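Local coordinates for endoribonuclease L-PSP/chorismate mutase-like domain-containing protein (Agrobacterium tumefaciens str., PDB 3D01), which is of unknown function but belongs to the YjgF/endoribonuclease L-PSP family, whose members typically form trimers with clefts between subunits, at the interface of chains A and B. Sequence-based numbering; all coordinates share one arbitrary frame. Chains: chain A/B, Uncharacterized protein.

The interface of chains A and B. Residues chain A 35, 149-152, 156; chain B 116, 118-119, 143.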
loop_
_atom_site.group_PDB
_atom_site.type_symbol
_atom_site.label_atom_id
_atom_site.label_comp_id
_atom_site.label_asym_id
_atom_site.label_seq_id
_atom_site.Cartn_x
_atom_site.Cartn_y
_atom_site.Cartn_z
ATOM N N TYR A 35 15.500 6.676 -4.810
ATOM C CA TYR A 35 14.208 6.892 -4.181
ATOM C C TYR A 35 14.304 8.099 -3.262
ATOM O O TYR A 35 15.362 8.439 -2.739
ATOM C CB TYR A 35 13.675 5.659 -3.435
ATOM C CG TYR A 35 14.536 5.134 -2.327
ATOM C CD1 TYR A 35 14.150 5.288 -1.002
ATOM C CD2 TYR A 35 15.704 4.425 -2.601
ATOM C CE1 TYR A 35 14.917 4.787 0.036
ATOM C CE2 TYR A 35 16.502 3.924 -1.568
ATOM C CZ TYR A 35 16.091 4.110 -0.243
ATOM O OH TYR A 35 16.854 3.603 0.803
ATOM N N LEU A 149 11.825 -6.129 8.886
ATOM C CA LEU A 149 11.861 -4.788 8.287
ATOM C C LEU A 149 13.327 -4.321 8.125
ATOM O O LEU A 149 14.256 -4.798 8.813
ATOM C CB LEU A 149 11.076 -3.765 9.156
ATOM C CG LEU A 149 9.563 -3.941 9.229
ATOM C CD1 LEU A 149 8.965 -2.993 10.262
ATOM C CD2 LEU A 149 8.912 -3.728 7.846
ATOM N N PRO A 150 13.554 -3.379 7.196
ATOM C CA PRO A 150 14.890 -2.820 7.054
ATOM C C PRO A 150 15.523 -2.368 8.379
ATOM O O PRO A 150 14.838 -1.776 9.241
ATOM C CB PRO A 150 14.676 -1.620 6.135
ATOM C CG PRO A 150 13.492 -2.029 5.264
ATOM C CD PRO A 150 12.602 -2.838 6.201
ATOM N N PHE A 151 16.812 -2.648 8.511
ATOM C CA PHE A 151 17.611 -2.283 9.712
ATOM C C PHE A 151 17.072 -2.923 11.007
ATOM O O PHE A 151 17.369 -2.466 12.107
ATOM C CB PHE A 151 17.693 -0.759 9.862
ATOM C CG PHE A 151 18.253 -0.087 8.665
ATOM C CD1 PHE A 151 19.625 0.021 8.492
ATOM C CD2 PHE A 151 17.420 0.364 7.666
ATOM C CE1 PHE A 151 20.151 0.624 7.329
ATOM C CE2 PHE A 151 17.943 0.950 6.515
ATOM C CZ PHE A 151 19.308 1.075 6.357
ATOM N N ASN A 152 16.242 -3.957 10.851
ATOM C CA ASN A 152 15.578 -4.582 11.964
ATOM C C ASN A 152 14.635 -3.642 12.725
ATOM O O ASN A 152 14.352 -3.883 13.891
ATOM C CB ASN A 152 16.613 -5.204 12.917
ATOM C CG ASN A 152 16.059 -6.403 13.734
ATOM O OD1 ASN A 152 15.024 -7.012 13.412
ATOM N ND2 ASN A 152 16.796 -6.755 14.797
ATOM N N GLU A 156 7.476 0.142 10.560
ATOM C CA GLU A 156 7.669 1.071 9.422
ATOM C C GLU A 156 6.296 1.565 9.030
ATOM O O GLU A 156 5.342 0.783 8.979
ATOM C CB GLU A 156 8.355 0.367 8.251
ATOM C CG GLU A 156 8.395 1.147 6.953
ATOM C CD GLU A 156 9.024 0.365 5.788
ATOM O OE1 GLU A 156 9.743 -0.606 6.058
ATOM O OE2 GLU A 156 8.809 0.749 4.618
ATOM N N VAL B 116 17.220 -8.412 7.108
ATOM C CA VAL B 116 16.844 -7.024 7.398
ATOM C C VAL B 116 17.403 -6.020 6.376
ATOM O O VAL B 116 17.599 -4.846 6.682
ATOM C CB VAL B 116 17.250 -6.654 8.865
ATOM C CG1 VAL B 116 16.419 -7.445 9.852
ATOM C CG2 VAL B 116 18.775 -6.859 9.097
ATOM N N GLN B 118 15.925 -5.477 3.247
ATOM C CA GLN B 118 14.903 -5.324 2.219
ATOM C C GLN B 118 15.082 -4.036 1.398
ATOM O O GLN B 118 14.754 -4.003 0.223
ATOM C CB GLN B 118 13.498 -5.387 2.791
ATOM C CG GLN B 118 13.098 -6.722 3.422
ATOM C CD GLN B 118 13.508 -6.860 4.872
ATOM O OE1 GLN B 118 14.135 -5.957 5.453
ATOM N NE2 GLN B 118 13.117 -7.987 5.490
ATOM N N HIS B 119 15.589 -2.989 2.030
ATOM C CA HIS B 119 15.917 -1.721 1.308
ATOM C C HIS B 119 16.944 -1.970 0.203
ATOM O O HIS B 119 16.801 -1.462 -0.909
ATOM C CB HIS B 119 16.381 -0.626 2.261
ATOM C CG HIS B 119 17.537 -1.028 3.120
ATOM N ND1 HIS B 119 17.470 -2.057 4.041
ATOM C CD2 HIS B 119 18.790 -0.532 3.207
ATOM C CE1 HIS B 119 18.639 -2.175 4.643
ATOM N NE2 HIS B 119 19.459 -1.268 4.147
ATOM N N ALA B 143 9.601 -0.554 1.691
ATOM C CA ALA B 143 10.319 -1.809 1.506
ATOM C C ALA B 143 10.107 -2.622 2.783
ATOM O O ALA B 143 10.462 -2.168 3.874
ATOM C CB ALA B 143 11.788 -1.560 1.268
#
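B:His119 and A:Phe151 stack ring on ring where the 3-10 turn 150-152 of chain A meets the start of helix 118-133 of chain B. The planes are tilted by 26° and the centroids lie 4.2 Å apart, with A:Phe151 CE2 over the centre of the imidazole. The overlap is unequal, because B:His119 CE1 sits above the rim of the phenyl ring. In B:His119, chi1 of 55° places CG between its own backbone N and carbonyl carbon, and the imidazole then lies against A:Phe151 and A:Pro150, whose CB is 3.5 Å from B:His119 ND1.

B:Val116 grips the turn through its backbone and its side chain. Its carbonyl O accepts a hydrogen bond from A:Phe151 N (3.0 Å), lying in the carbonyl plane, while the same O sits in plane at the edge of the B:His119 ring. The CG1 methyl packs on A:Asn152 CA at 3.7 Å. A:Phe151 and A:Asn152 both have left-handed backbone torsions with positive phi.

B:Gln118 rests its amide oxygen OE1 against the peptide joining A:Leu149 to A:Pro150; the proline N, lacking a hydrogen, gives it contact without a bond. This contact between subunits of the deposited trimer is probably biological, since family members are typically trimers with ligand clefts between subunits; A:Asn152 helps form the polyether pocket, probably filled from the crystallisation medium. Farther along, the extended A:Glu156 side chain points its carboxylate at strand 140-146 of chain B, where OE2 accepts a weak hydrogen bond from B:Ala143 N at 3.3 Å. A:Glu156 OE1 lies 2.8 Å from B:Ala143 O, compatible with a hydrogen bond only if the carboxyl group is protonated, which the coordinates do not show.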